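Local atomic coordinates of putative enoyl-CoA hydratase/isomerase (Mycobacterium abscessus, PDB entry 3RSI), a protein that probably acts on acyl-CoA thioesters in lipid metabolism as a hydro-lyase of the enoyl-CoA hydratase/isomerase (crotonase) family. Residues G208-R221 against I233-D246. Sequence-based numbering, arbitrary orientation.
Sequences GPLAVRNAKEAIVR and IEARLTRPVITSAD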
loop_
_atom_site.group_PDB
_atom_site.type_symbol
_atom_site.label_atom_id
_atom_site.label_comp_id
_atom_site.label_asym_id
_atom_site.label_seq_id
_atom_site.Cartn_x
_atom_site.Cartn_y
_atom_site.Cartn_z
ATOM N N GLY B 208 11.295 -24.415 4.678
ATOM C CA GLY B 208 10.383 -25.546 4.458
ATOM C C GLY B 208 9.606 -25.326 3.171
ATOM O O GLY B 208 8.972 -24.290 3.028
ATOM N N PRO B 209 9.666 -26.282 2.219
ATOM C CA PRO B 209 9.017 -26.048 0.923
ATOM C C PRO B 209 7.492 -26.002 0.962
ATOM O O PRO B 209 6.893 -25.236 0.203
ATOM C CB PRO B 209 9.496 -27.217 0.054
ATOM C CG PRO B 209 10.613 -27.795 0.721
ATOM C CD PRO B 209 10.503 -27.494 2.187
ATOM N N LEU B 210 6.857 -26.781 1.842
ATOM C CA LEU B 210 5.397 -26.700 1.979
ATOM C C LEU B 210 5.012 -25.374 2.637
ATOM O O LEU B 210 4.030 -24.727 2.236
ATOM C CB LEU B 210 4.839 -27.892 2.759
ATOM C CG LEU B 210 3.332 -27.891 3.015
ATOM C CD1 LEU B 210 2.533 -28.053 1.721
ATOM C CD2 LEU B 210 2.972 -28.989 4.037
ATOM N N ALA B 211 5.804 -24.975 3.633
ATOM C CA ALA B 211 5.636 -23.701 4.325
ATOM C C ALA B 211 5.741 -22.536 3.350
ATOM O O ALA B 211 4.876 -21.679 3.345
ATOM C CB ALA B 211 6.660 -23.545 5.401
ATOM N N VAL B 212 6.786 -22.524 2.524
ATOM C CA VAL B 212 6.970 -21.468 1.513
ATOM C C VAL B 212 5.839 -21.425 0.461
ATOM O O VAL B 212 5.293 -20.361 0.171
ATOM C CB VAL B 212 8.383 -21.574 0.852
ATOM C CG1 VAL B 212 8.509 -20.625 -0.352
ATOM C CG2 VAL B 212 9.478 -21.296 1.913
ATOM N N ARG B 213 5.481 -22.577 -0.110
ATOM C CA ARG B 213 4.372 -22.667 -1.078
ATOM C C ARG B 213 3.033 -22.194 -0.464
ATOM O O ARG B 213 2.332 -21.360 -1.032
ATOM C CB ARG B 213 4.253 -24.124 -1.555
ATOM C CG ARG B 213 2.995 -24.494 -2.313
ATOM C CD ARG B 213 2.949 -25.999 -2.705
ATOM N NE ARG B 213 4.290 -26.487 -3.036
ATOM C CZ ARG B 213 4.950 -27.465 -2.407
ATOM N NH1 ARG B 213 6.182 -27.782 -2.806
ATOM N NH2 ARG B 213 4.402 -28.150 -1.406
ATOM N N ASN B 214 2.676 -22.734 0.698
ATOM C CA ASN B 214 1.401 -22.354 1.311
ATOM C C ASN B 214 1.389 -20.912 1.774
ATOM O O ASN B 214 0.344 -20.259 1.721
ATOM C CB ASN B 214 0.987 -23.299 2.449
ATOM C CG ASN B 214 0.525 -24.656 1.933
ATOM O OD1 ASN B 214 0.924 -25.070 0.853
ATOM N ND2 ASN B 214 -0.307 -25.350 2.707
ATOM N N ALA B 215 2.536 -20.405 2.218
ATOM C CA ALA B 215 2.620 -18.988 2.600
ATOM C C ALA B 215 2.382 -18.067 1.391
ATOM O O ALA B 215 1.582 -17.129 1.456
ATOM C CB ALA B 215 3.960 -18.682 3.280
ATOM N N LYS B 216 3.062 -18.332 0.288
ATOM C CA LYS B 216 2.809 -17.559 -0.932
ATOM C C LYS B 216 1.354 -17.665 -1.377
ATOM O O LYS B 216 0.743 -16.669 -1.714
ATOM C CB LYS B 216 3.729 -17.973 -2.079
ATOM C CG LYS B 216 3.468 -17.141 -3.375
ATOM C CD LYS B 216 4.463 -17.443 -4.539
ATOM C CE LYS B 216 4.019 -16.706 -5.792
ATOM N NZ LYS B 216 5.004 -16.744 -6.913
ATOM N N GLU B 217 0.791 -18.859 -1.348
ATOM C CA GLU B 217 -0.574 -19.048 -1.798
ATOM C C GLU B 217 -1.553 -18.343 -0.877
ATOM O O GLU B 217 -2.539 -17.767 -1.358
ATOM C CB GLU B 217 -0.922 -20.538 -1.908
ATOM C CG GLU B 217 -2.340 -20.769 -2.429
ATOM C CD GLU B 217 -2.637 -22.210 -2.708
ATOM O OE1 GLU B 217 -1.743 -23.062 -2.550
ATOM O OE2 GLU B 217 -3.787 -22.488 -3.082
ATOM N N ALA B 218 -1.273 -18.337 0.437
ATOM C CA ALA B 218 -2.165 -17.650 1.398
ATOM C C ALA B 218 -2.100 -16.127 1.209
ATOM O O ALA B 218 -3.125 -15.436 1.219
ATOM C CB ALA B 218 -1.845 -18.062 2.872
ATOM N N ILE B 219 -0.885 -15.622 1.011
ATOM C CA ILE B 219 -0.670 -14.203 0.742
ATOM C C ILE B 219 -1.421 -13.782 -0.520
ATOM O O ILE B 219 -2.161 -12.807 -0.490
ATOM C CB ILE B 219 0.833 -13.872 0.586
ATOM C CG1 ILE B 219 1.554 -13.999 1.933
ATOM C CG2 ILE B 219 1.024 -12.486 0.079
ATOM C CD1 ILE B 219 3.083 -14.137 1.790
ATOM N N VAL B 220 -1.253 -14.530 -1.612
ATOM C CA VAL B 220 -1.893 -14.168 -2.874
ATOM C C VAL B 220 -3.410 -14.354 -2.879
ATOM O O VAL B 220 -4.147 -13.439 -3.250
ATOM C CB VAL B 220 -1.300 -14.935 -4.045
ATOM C CG1 VAL B 220 -2.067 -14.581 -5.323
ATOM C CG2 VAL B 220 0.234 -14.617 -4.189
ATOM N N ARG B 221 -3.873 -15.526 -2.464
ATOM C CA ARG B 221 -5.288 -15.852 -2.555
ATOM C C ARG B 221 -6.144 -15.107 -1.530
ATOM O O ARG B 221 -7.285 -14.818 -1.811
ATOM C CB ARG B 221 -5.517 -17.365 -2.448
ATOM C CG ARG B 221 -4.990 -18.164 -3.647
ATOM C CD ARG B 221 -5.655 -19.555 -3.697
ATOM N NE ARG B 221 -4.961 -20.461 -4.615
ATOM C CZ ARG B 221 -5.098 -20.474 -5.949
ATOM N NH1 ARG B 221 -5.929 -19.636 -6.577
ATOM N NH2 ARG B 221 -4.396 -21.351 -6.667
ATOM N N ILE B 233 -9.255 -18.325 4.277
ATOM C CA ILE B 233 -8.298 -18.758 3.233
ATOM C C ILE B 233 -6.926 -19.048 3.874
ATOM O O ILE B 233 -6.343 -20.125 3.690
ATOM C CB ILE B 233 -8.174 -17.686 2.104
ATOM C CG1 ILE B 233 -9.465 -17.621 1.287
ATOM C CG2 ILE B 233 -6.987 -17.959 1.198
ATOM C CD1 ILE B 233 -9.550 -16.417 0.313
ATOM N N GLU B 234 -6.445 -18.097 4.666
ATOM C CA GLU B 234 -5.204 -18.259 5.424
ATOM C C GLU B 234 -5.197 -19.538 6.296
ATOM O O GLU B 234 -4.224 -20.290 6.300
ATOM C CB GLU B 234 -4.979 -17.025 6.299
ATOM C CG GLU B 234 -3.675 -17.053 7.122
ATOM C CD GLU B 234 -3.479 -15.766 7.896
ATOM O OE1 GLU B 234 -4.269 -15.516 8.842
ATOM O OE2 GLU B 234 -2.571 -14.984 7.524
ATOM N N ALA B 235 -6.282 -19.781 7.026
ATOM C CA ALA B 235 -6.368 -20.949 7.926
ATOM C C ALA B 235 -6.314 -22.263 7.144
ATOM O O ALA B 235 -5.653 -23.219 7.565
ATOM C CB ALA B 235 -7.632 -20.894 8.769
ATOM N N ARG B 236 -6.990 -22.295 6.002
ATOM C CA ARG B 236 -7.062 -23.500 5.173
ATOM C C ARG B 236 -5.670 -23.926 4.714
ATOM O O ARG B 236 -5.363 -25.127 4.626
ATOM C CB ARG B 236 -7.970 -23.265 3.956
ATOM C CG ARG B 236 -7.928 -24.357 2.880
ATOM C CD ARG B 236 -8.781 -24.018 1.638
ATOM N NE ARG B 236 -8.042 -23.264 0.604
ATOM C CZ ARG B 236 -8.412 -22.082 0.096
ATOM N NH1 ARG B 236 -9.533 -21.475 0.491
ATOM N NH2 ARG B 236 -7.657 -21.500 -0.837
ATOM N N LEU B 237 -4.835 -22.938 4.421
ATOM C CA LEU B 237 -3.447 -23.179 3.992
ATOM C C LEU B 237 -2.472 -23.315 5.187
ATOM O O LEU B 237 -1.393 -23.878 5.059
ATOM C CB LEU B 237 -3.013 -22.038 3.053
ATOM C CG LEU B 237 -3.698 -22.124 1.674
ATOM C CD1 LEU B 237 -3.760 -20.789 0.918
ATOM C CD2 LEU B 237 -2.949 -23.145 0.844
ATOM N N THR B 238 -2.854 -22.809 6.348
ATOM C CA THR B 238 -1.995 -22.908 7.527
ATOM C C THR B 238 -2.084 -24.289 8.186
ATOM O O THR B 238 -1.079 -24.835 8.627
ATOM C CB THR B 238 -2.337 -21.791 8.518
ATOM O OG1 THR B 238 -1.988 -20.530 7.923
ATOM C CG2 THR B 238 -1.597 -21.954 9.852
ATOM N N ARG B 239 -3.289 -24.850 8.234
ATOM C CA ARG B 239 -3.534 -26.123 8.924
ATOM C C ARG B 239 -2.626 -27.255 8.449
ATOM O O ARG B 239 -2.025 -27.929 9.283
ATOM C CB ARG B 239 -5.007 -26.561 8.810
ATOM C CG ARG B 239 -5.941 -25.867 9.761
ATOM C CD ARG B 239 -7.389 -26.378 9.633
ATOM N NE ARG B 239 -8.332 -25.255 9.588
ATOM C CZ ARG B 239 -9.080 -24.895 8.541
ATOM N NH1 ARG B 239 -9.072 -25.578 7.394
ATOM N NH2 ARG B 239 -9.874 -23.839 8.655
ATOM N N PRO B 240 -2.530 -27.476 7.116
ATOM C CA PRO B 240 -1.637 -28.516 6.595
ATOM C C PRO B 240 -0.178 -28.288 6.996
ATOM O O PRO B 240 0.532 -29.249 7.253
ATOM C CB PRO B 240 -1.814 -28.411 5.072
ATOM C CG PRO B 240 -3.135 -27.844 4.887
ATOM C CD PRO B 240 -3.315 -26.869 6.032
ATOM N N VAL B 241 0.247 -27.034 7.096
ATOM C CA VAL B 241 1.622 -26.724 7.497
ATOM C C VAL B 241 1.839 -27.128 8.957
ATOM O O VAL B 241 2.795 -27.837 9.269
ATOM C CB VAL B 241 1.961 -25.232 7.280
ATOM C CG1 VAL B 241 3.324 -24.899 7.837
ATOM C CG2 VAL B 241 1.884 -24.886 5.782
ATOM N N ILE B 242 0.929 -26.717 9.831
ATOM C CA ILE B 242 0.992 -27.093 11.258
ATOM C C ILE B 242 1.123 -28.593 11.482
ATOM O O ILE B 242 1.904 -29.041 12.319
ATOM C CB ILE B 242 -0.259 -26.579 12.040
ATOM C CG1 ILE B 242 -0.323 -25.057 12.017
ATOM C CG2 ILE B 242 -0.238 -27.050 13.499
ATOM C CD1 ILE B 242 0.957 -24.426 12.390
ATOM N N THR B 243 0.385 -29.375 10.707
ATOM C CA THR B 243 0.356 -30.826 10.862
ATOM C C THR B 243 1.400 -31.572 10.010
ATOM O O THR B 243 1.422 -32.810 9.989
ATOM C CB THR B 243 -1.055 -31.362 10.563
ATOM O OG1 THR B 243 -1.423 -31.040 9.216
ATOM C CG2 THR B 243 -2.075 -30.734 11.552
ATOM N N SER B 244 2.276 -30.827 9.351
ATOM C CA SER B 244 3.234 -31.405 8.404
ATOM C C SER B 244 4.398 -32.093 9.125
ATOM O O SER B 244 4.713 -31.790 10.289
ATOM C CB SER B 244 3.757 -30.319 7.448
ATOM O OG SER B 244 4.593 -29.359 8.110
ATOM N N ALA B 245 5.032 -33.017 8.413
ATOM C CA ALA B 245 6.295 -33.592 8.840
ATOM C C ALA B 245 7.366 -32.497 8.965
ATOM O O ALA B 245 8.125 -32.482 9.936
ATOM C CB ALA B 245 6.754 -34.685 7.844
ATOM N N ASP B 246 7.408 -31.581 8.003
ATOM C CA ASP B 246 8.413 -30.509 8.013
ATOM C C ASP B 246 8.341 -29.649 9.270
ATOM O O ASP B 246 9.383 -29.327 9.827
ATOM C CB ASP B 246 8.304 -29.607 6.785
ATOM C CG ASP B 246 8.940 -30.211 5.554
ATOM O OD1 ASP B 246 9.497 -31.330 5.625
ATOM O OD2 ASP B 246 8.889 -29.558 4.498
HETATM O O HOH W 1 7.731 -27.224 4.719
#
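An antiparallel helical hairpin from the C-terminal helical region of the crotonase fold brings N214 of helix 209-221 against L237 of the returning helix 233-242. The two axes run at 175° with a closest approach of 8.9 Å, and the small side chains of A211 and A218 lie in the seam, A211 CB near V241 CG1 and A218 CB on L237. At its middle, N214 ND2 donates to L237 O over 3.0 Å, along a nearly straight N-H path (166°) that lies in the amide plane and meets a lone pair of the carbonyl. Helix 233-242 is disrupted around P240: V241 N stands 4.1 Å from L237 O, too far for the usual i+4 bond, and N214 supplies a donor to this carbonyl from the other helix. With CG anti to the backbone N (chi1 -178°) and the chain extended beyond it, E217 lays its carboxylate across L237. One leucine methyl, CD1, reaches 3.5 Å from A218 N, while CD2 packs against one face of the E217 carboxylate, 3.6 Å from OE1. E217 OE2 in turn takes R221 NE in a salt bridge of 2.8 Å, NE being tilted from the carboxylate plane on the anti side. At the hairpin's closed end I233 CD1 rests 3.5 Å from R221 O. Toward the other end V241 CG2 fits against N214 CB, and L210 CD2 meets S244 CB at 3.7 Å. There a water accepts from A211 N and donates to D246 OD2, linking the first turn of helix 209-221 to the start of helix 245-253. D246 also receives the backbone amides of T263 and G264, tying in the C-terminal tail. K216 pairs with D125 near strand 126-130, whereas E234 OE2 accepts from V152 N of a second subunit, placing the hairpin at the subunit interface.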